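Local coordinates for cephalosporin acylase (Bacillus halodurans, PDB 2NLZ), which probably acts as an acylase or gamma-glutamyltranspeptidase-like enzyme of the Ntn-hydrolase superfamily, its substrate not being established, at residues Y297-F308 with P469-V479. The protein carries 1 engineered substitution. Sequence-based numbering, arbitrary orientation.
Sequences YHKQIEAMKLAF and PRWQWTNGKQV
Helix 294-314 lies against a small three-stranded sheet of this gamma-glutamyltranspeptidase-family fold, at its edge strand 471-473, which the chain continues through a turn into the antiparallel strand 478-481. The axes of 297-308 and 471-473 run in roughly the same direction, 33° apart, and two tryptophans of the edge strand, Trp-471 and Trp-473, point toward the helix. Ile-301 lays CG1 over one face of the Trp-471 indole, 3.8 Å from the centroid of the six-membered ring, while Met-304 CB meets the rim of the same indole at Trp-471 CH2. Tyr-297 comes rim to rim with the five-membered ring, planes nearly perpendicular at 88°; its OH turns to Asp-292. The indole nitrogen Trp-471 NE1 donates a bent hydrogen bond to Gln-300 OE1 (3.3 Å), arriving from above the amide plane. Trp-471 holds CG between its backbone N and carbonyl carbon (chi1 54°), which points the indole at the helix; Met-449 of helix 444-457 also touches it. Ile-301 sends its other branch, CG2, to Val-479 CG2 (3.6 Å). Farther along, Lys-305 crosses Trp-473 at about a right angle, CG standing 3.5 Å from the centroid of the five-membered ring, over its face, and Phe-308 CB reaches Trp-473 CZ3. In-plane, Trp-473 NE1 bonds to Gly-476 O (3.0 Å), fixing the indole to its own turn. With an alanine in place of Trp-471, Ile-301 CG1, Met-304 and the Tyr-297 rim would probably face a gap, and Gln-300 OE1 would lose its indole donor. Bent at chi3, Lys-305 carries NZ past the ring to a salt bridge with Glu-302 OE1 and hydrogen bonds to Leu-346 O and a water that also bonds Lys-477 O, so the buried ammonium is probably stabilised by charge and hydrogen bonds together, while its aliphatic stem serves as apolar cover for the indole.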
loop_
_atom_site.group_PDB
_atom_site.type_symbol
_atom_site.label_atom_id
_atom_site.label_comp_id
_atom_site.label_asym_id
_atom_site.label_seq_id
_atom_site.Cartn_x
_atom_site.Cartn_y
_atom_site.Cartn_z
ATOM N N TYR D 297 3.942 5.302 19.672
ATOM C CA TYR D 297 4.893 6.236 19.051
ATOM C C TYR D 297 5.061 7.495 19.888
ATOM O O TYR D 297 6.171 7.987 20.039
ATOM C CB TYR D 297 4.511 6.597 17.607
ATOM C CG TYR D 297 4.746 5.479 16.609
ATOM C CD1 TYR D 297 6.042 5.156 16.175
ATOM C CD2 TYR D 297 3.675 4.748 16.083
ATOM C CE1 TYR D 297 6.266 4.113 15.255
ATOM C CE2 TYR D 297 3.884 3.713 15.163
ATOM C CZ TYR D 297 5.180 3.399 14.750
ATOM O OH TYR D 297 5.375 2.379 13.834
ATOM N N HIS D 298 3.965 7.989 20.459
ATOM C CA HIS D 298 4.020 9.184 21.304
ATOM C C HIS D 298 4.966 9.006 22.480
ATOM O O HIS D 298 5.898 9.801 22.658
ATOM C CB HIS D 298 2.632 9.570 21.807
ATOM C CG HIS D 298 2.612 10.824 22.628
ATOM N ND1 HIS D 298 2.899 12.066 22.102
ATOM C CD2 HIS D 298 2.314 11.028 23.934
ATOM C CE1 HIS D 298 2.788 12.981 23.048
ATOM N NE2 HIS D 298 2.439 12.377 24.172
ATOM N N LYS D 299 4.730 7.956 23.268
ATOM C CA LYS D 299 5.582 7.664 24.420
ATOM C C LYS D 299 7.044 7.426 23.999
ATOM O O LYS D 299 7.957 7.969 24.629
ATOM C CB LYS D 299 5.020 6.499 25.235
ATOM C CG LYS D 299 3.714 6.826 25.949
ATOM C CD LYS D 299 2.982 5.554 26.365
ATOM C CE LYS D 299 1.710 5.868 27.125
ATOM N NZ LYS D 299 0.952 4.618 27.392
ATOM N N GLN D 300 7.256 6.648 22.930
ATOM C CA GLN D 300 8.590 6.478 22.351
ATOM C C GLN D 300 9.238 7.838 22.167
ATOM O O GLN D 300 10.230 8.139 22.825
ATOM C CB GLN D 300 8.541 5.773 20.987
ATOM C CG GLN D 300 8.332 4.277 21.024
ATOM C CD GLN D 300 8.418 3.625 19.646
ATOM O OE1 GLN D 300 7.769 4.064 18.709
ATOM N NE2 GLN D 300 9.211 2.564 19.530
ATOM N N ILE D 301 8.647 8.654 21.290
ATOM C CA ILE D 301 9.175 9.975 20.894
ATOM C C ILE D 301 9.380 10.931 22.084
ATOM O O ILE D 301 10.409 11.606 22.177
ATOM C CB ILE D 301 8.283 10.643 19.787
ATOM C CG1 ILE D 301 8.336 9.841 18.490
ATOM C CG2 ILE D 301 8.716 12.066 19.480
ATOM C CD1 ILE D 301 7.150 10.076 17.567
ATOM N N GLU D 302 8.422 10.964 23.007
ATOM C CA GLU D 302 8.556 11.825 24.182
ATOM C C GLU D 302 9.703 11.430 25.107
ATOM O O GLU D 302 10.485 12.290 25.513
ATOM C CB GLU D 302 7.246 11.904 24.951
ATOM C CG GLU D 302 6.110 12.547 24.171
ATOM C CD GLU D 302 6.301 14.038 23.922
ATOM O OE1 GLU D 302 7.123 14.423 23.057
ATOM O OE2 GLU D 302 5.594 14.825 24.586
ATOM N N ALA D 303 9.799 10.134 25.415
ATOM C CA ALA D 303 10.874 9.584 26.253
ATOM C C ALA D 303 12.241 9.846 25.643
ATOM O O ALA D 303 13.174 10.289 26.322
ATOM C CB ALA D 303 10.673 8.084 26.476
ATOM N N MET D 304 12.345 9.581 24.346
ATOM C CA MET D 304 13.578 9.826 23.622
ATOM C C MET D 304 13.980 11.279 23.765
ATOM O O MET D 304 15.132 11.574 24.071
ATOM C CB MET D 304 13.438 9.438 22.143
ATOM C CG MET D 304 14.697 9.649 21.296
ATOM S SD MET D 304 16.227 9.085 22.079
ATOM C CE MET D 304 15.969 7.314 22.138
ATOM N N LYS D 305 13.017 12.173 23.567
ATOM C CA LYS D 305 13.265 13.603 23.638
ATOM C C LYS D 305 13.893 14.008 24.958
ATOM O O LYS D 305 14.923 14.671 24.960
ATOM C CB LYS D 305 11.984 14.396 23.371
ATOM C CG LYS D 305 11.743 14.657 21.895
ATOM C CD LYS D 305 10.273 14.866 21.593
ATOM C CE LYS D 305 9.782 16.226 22.057
ATOM N NZ LYS D 305 8.300 16.343 21.914
ATOM N N LEU D 306 13.300 13.582 26.069
ATOM C CA LEU D 306 13.804 13.967 27.389
ATOM C C LEU D 306 15.222 13.463 27.639
ATOM O O LEU D 306 16.080 14.205 28.115
ATOM C CB LEU D 306 12.862 13.482 28.488
ATOM C CG LEU D 306 11.430 14.027 28.402
ATOM C CD1 LEU D 306 10.439 13.082 29.086
ATOM C CD2 LEU D 306 11.338 15.462 28.956
ATOM N N ALA D 307 15.454 12.206 27.277
ATOM C CA ALA D 307 16.746 11.568 27.427
ATOM C C ALA D 307 17.832 12.222 26.576
ATOM O O ALA D 307 18.989 12.316 26.999
ATOM C CB ALA D 307 16.628 10.089 27.082
ATOM N N PHE D 308 17.465 12.665 25.378
ATOM C CA PHE D 308 18.456 13.172 24.443
ATOM C C PHE D 308 19.006 14.528 24.877
ATOM O O PHE D 308 20.199 14.801 24.706
ATOM C CB PHE D 308 17.898 13.240 23.019
ATOM C CG PHE D 308 18.869 12.786 21.964
ATOM C CD1 PHE D 308 20.145 13.327 21.884
ATOM C CD2 PHE D 308 18.499 11.817 21.038
ATOM C CE1 PHE D 308 21.051 12.904 20.906
ATOM C CE2 PHE D 308 19.395 11.385 20.047
ATOM C CZ PHE D 308 20.675 11.930 19.989
ATOM N N PRO D 469 9.154 0.919 9.667
ATOM C CA PRO D 469 9.268 2.357 9.398
ATOM C C PRO D 469 9.808 3.095 10.607
ATOM O O PRO D 469 9.555 2.681 11.742
ATOM C CB PRO D 469 7.826 2.784 9.120
ATOM C CG PRO D 469 6.969 1.692 9.721
ATOM C CD PRO D 469 7.764 0.444 9.534
ATOM N N ARG D 470 10.549 4.169 10.363
ATOM C CA ARG D 470 11.290 4.824 11.426
ATOM C C ARG D 470 10.941 6.281 11.600
ATOM O O ARG D 470 10.617 6.975 10.647
ATOM C CB ARG D 470 12.795 4.678 11.207
ATOM C CG ARG D 470 13.310 3.258 11.436
ATOM C CD ARG D 470 14.738 3.114 10.965
ATOM N NE ARG D 470 15.124 1.719 10.792
ATOM C CZ ARG D 470 16.160 1.309 10.059
ATOM N NH1 ARG D 470 16.919 2.197 9.421
ATOM N NH2 ARG D 470 16.435 0.005 9.956
ATOM N N TRP D 471 11.009 6.733 12.843
ATOM C CA TRP D 471 10.896 8.140 13.159
ATOM C C TRP D 471 12.221 8.621 13.730
ATOM O O TRP D 471 13.014 7.811 14.226
ATOM C CB TRP D 471 9.783 8.360 14.184
ATOM C CG TRP D 471 9.960 7.524 15.401
ATOM C CD1 TRP D 471 9.401 6.297 15.644
ATOM C CD2 TRP D 471 10.767 7.835 16.545
ATOM N NE1 TRP D 471 9.811 5.831 16.868
ATOM C CE2 TRP D 471 10.651 6.756 17.437
ATOM C CE3 TRP D 471 11.573 8.920 16.896
ATOM C CZ2 TRP D 471 11.316 6.731 18.657
ATOM C CZ3 TRP D 471 12.241 8.890 18.111
ATOM C CH2 TRP D 471 12.107 7.807 18.975
ATOM N N GLN D 472 12.459 9.932 13.656
ATOM C CA GLN D 472 13.560 10.546 14.396
ATOM C C GLN D 472 13.311 11.997 14.772
ATOM O O GLN D 472 12.894 12.798 13.941
ATOM C CB GLN D 472 14.904 10.387 13.680
ATOM C CG GLN D 472 15.132 11.230 12.454
ATOM C CD GLN D 472 16.588 11.212 12.046
ATOM O OE1 GLN D 472 17.479 11.421 12.875
ATOM N NE2 GLN D 472 16.842 10.946 10.771
ATOM N N TRP D 473 13.566 12.316 16.040
ATOM C CA TRP D 473 13.438 13.679 16.558
ATOM C C TRP D 473 14.679 14.512 16.225
ATOM O O TRP D 473 15.799 14.023 16.336
ATOM C CB TRP D 473 13.226 13.629 18.074
ATOM C CG TRP D 473 13.472 14.914 18.762
ATOM C CD1 TRP D 473 12.600 15.942 18.898
ATOM C CD2 TRP D 473 14.674 15.315 19.410
ATOM N NE1 TRP D 473 13.178 16.965 19.599
ATOM C CE2 TRP D 473 14.457 16.606 19.923
ATOM C CE3 TRP D 473 15.917 14.711 19.602
ATOM C CZ2 TRP D 473 15.438 17.308 20.620
ATOM C CZ3 TRP D 473 16.891 15.409 20.298
ATOM C CH2 TRP D 473 16.645 16.695 20.797
ATOM N N THR D 474 14.477 15.769 15.832
ATOM C CA THR D 474 15.597 16.677 15.536
ATOM C C THR D 474 15.710 17.884 16.480
ATOM O O THR D 474 16.667 17.973 17.249
ATOM C CB THR D 474 15.573 17.197 14.073
ATOM O OG1 THR D 474 14.348 17.908 13.826
ATOM C CG2 THR D 474 15.726 16.051 13.078
ATOM N N ASN D 475 14.741 18.806 16.416
ATOM C CA ASN D 475 14.870 20.122 17.056
ATOM C C ASN D 475 14.171 20.254 18.388
ATOM O O ASN D 475 14.794 20.164 19.437
ATOM C CB ASN D 475 14.367 21.233 16.133
ATOM C CG ASN D 475 15.393 21.648 15.109
ATOM O OD1 ASN D 475 16.582 21.360 15.253
ATOM N ND2 ASN D 475 14.940 22.334 14.062
ATOM N N GLY D 476 12.874 20.509 18.346
ATOM C CA GLY D 476 12.130 20.765 19.562
ATOM C C GLY D 476 10.927 19.862 19.550
ATOM O O GLY D 476 10.914 18.809 20.196
ATOM N N LYS D 477 9.917 20.275 18.794
ATOM C CA LYS D 477 8.756 19.445 18.571
ATOM C C LYS D 477 8.883 18.743 17.213
ATOM O O LYS D 477 8.016 17.964 16.814
ATOM C CB LYS D 477 7.481 20.286 18.670
ATOM C CG LYS D 477 7.292 20.994 20.013
ATOM C CD LYS D 477 5.876 21.545 20.149
ATOM C CE LYS D 477 5.648 22.206 21.500
ATOM N NZ LYS D 477 4.201 22.451 21.725
ATOM N N GLN D 478 9.996 19.013 16.531
ATOM C CA GLN D 478 10.279 18.486 15.191
ATOM C C GLN D 478 10.646 17.002 15.172
ATOM O O GLN D 478 11.636 16.590 15.776
ATOM C CB GLN D 478 11.412 19.293 14.556
ATOM C CG GLN D 478 10.976 20.586 13.890
ATOM C CD GLN D 478 10.457 20.371 12.475
ATOM O OE1 GLN D 478 9.507 21.029 12.051
ATOM N NE2 GLN D 478 11.079 19.444 11.741
ATOM N N VAL D 479 9.849 16.202 14.468
ATOM C CA VAL D 479 10.117 14.772 14.304
ATOM C C VAL D 479 9.967 14.405 12.838
ATOM O O VAL D 479 8.892 14.584 12.260
ATOM C CB VAL D 479 9.131 13.894 15.104
ATOM C CG1 VAL D 479 9.408 12.443 14.854
ATOM C CG2 VAL D 479 9.214 14.185 16.573
HETATM O O HOH W 1 7.886 16.209 19.229
#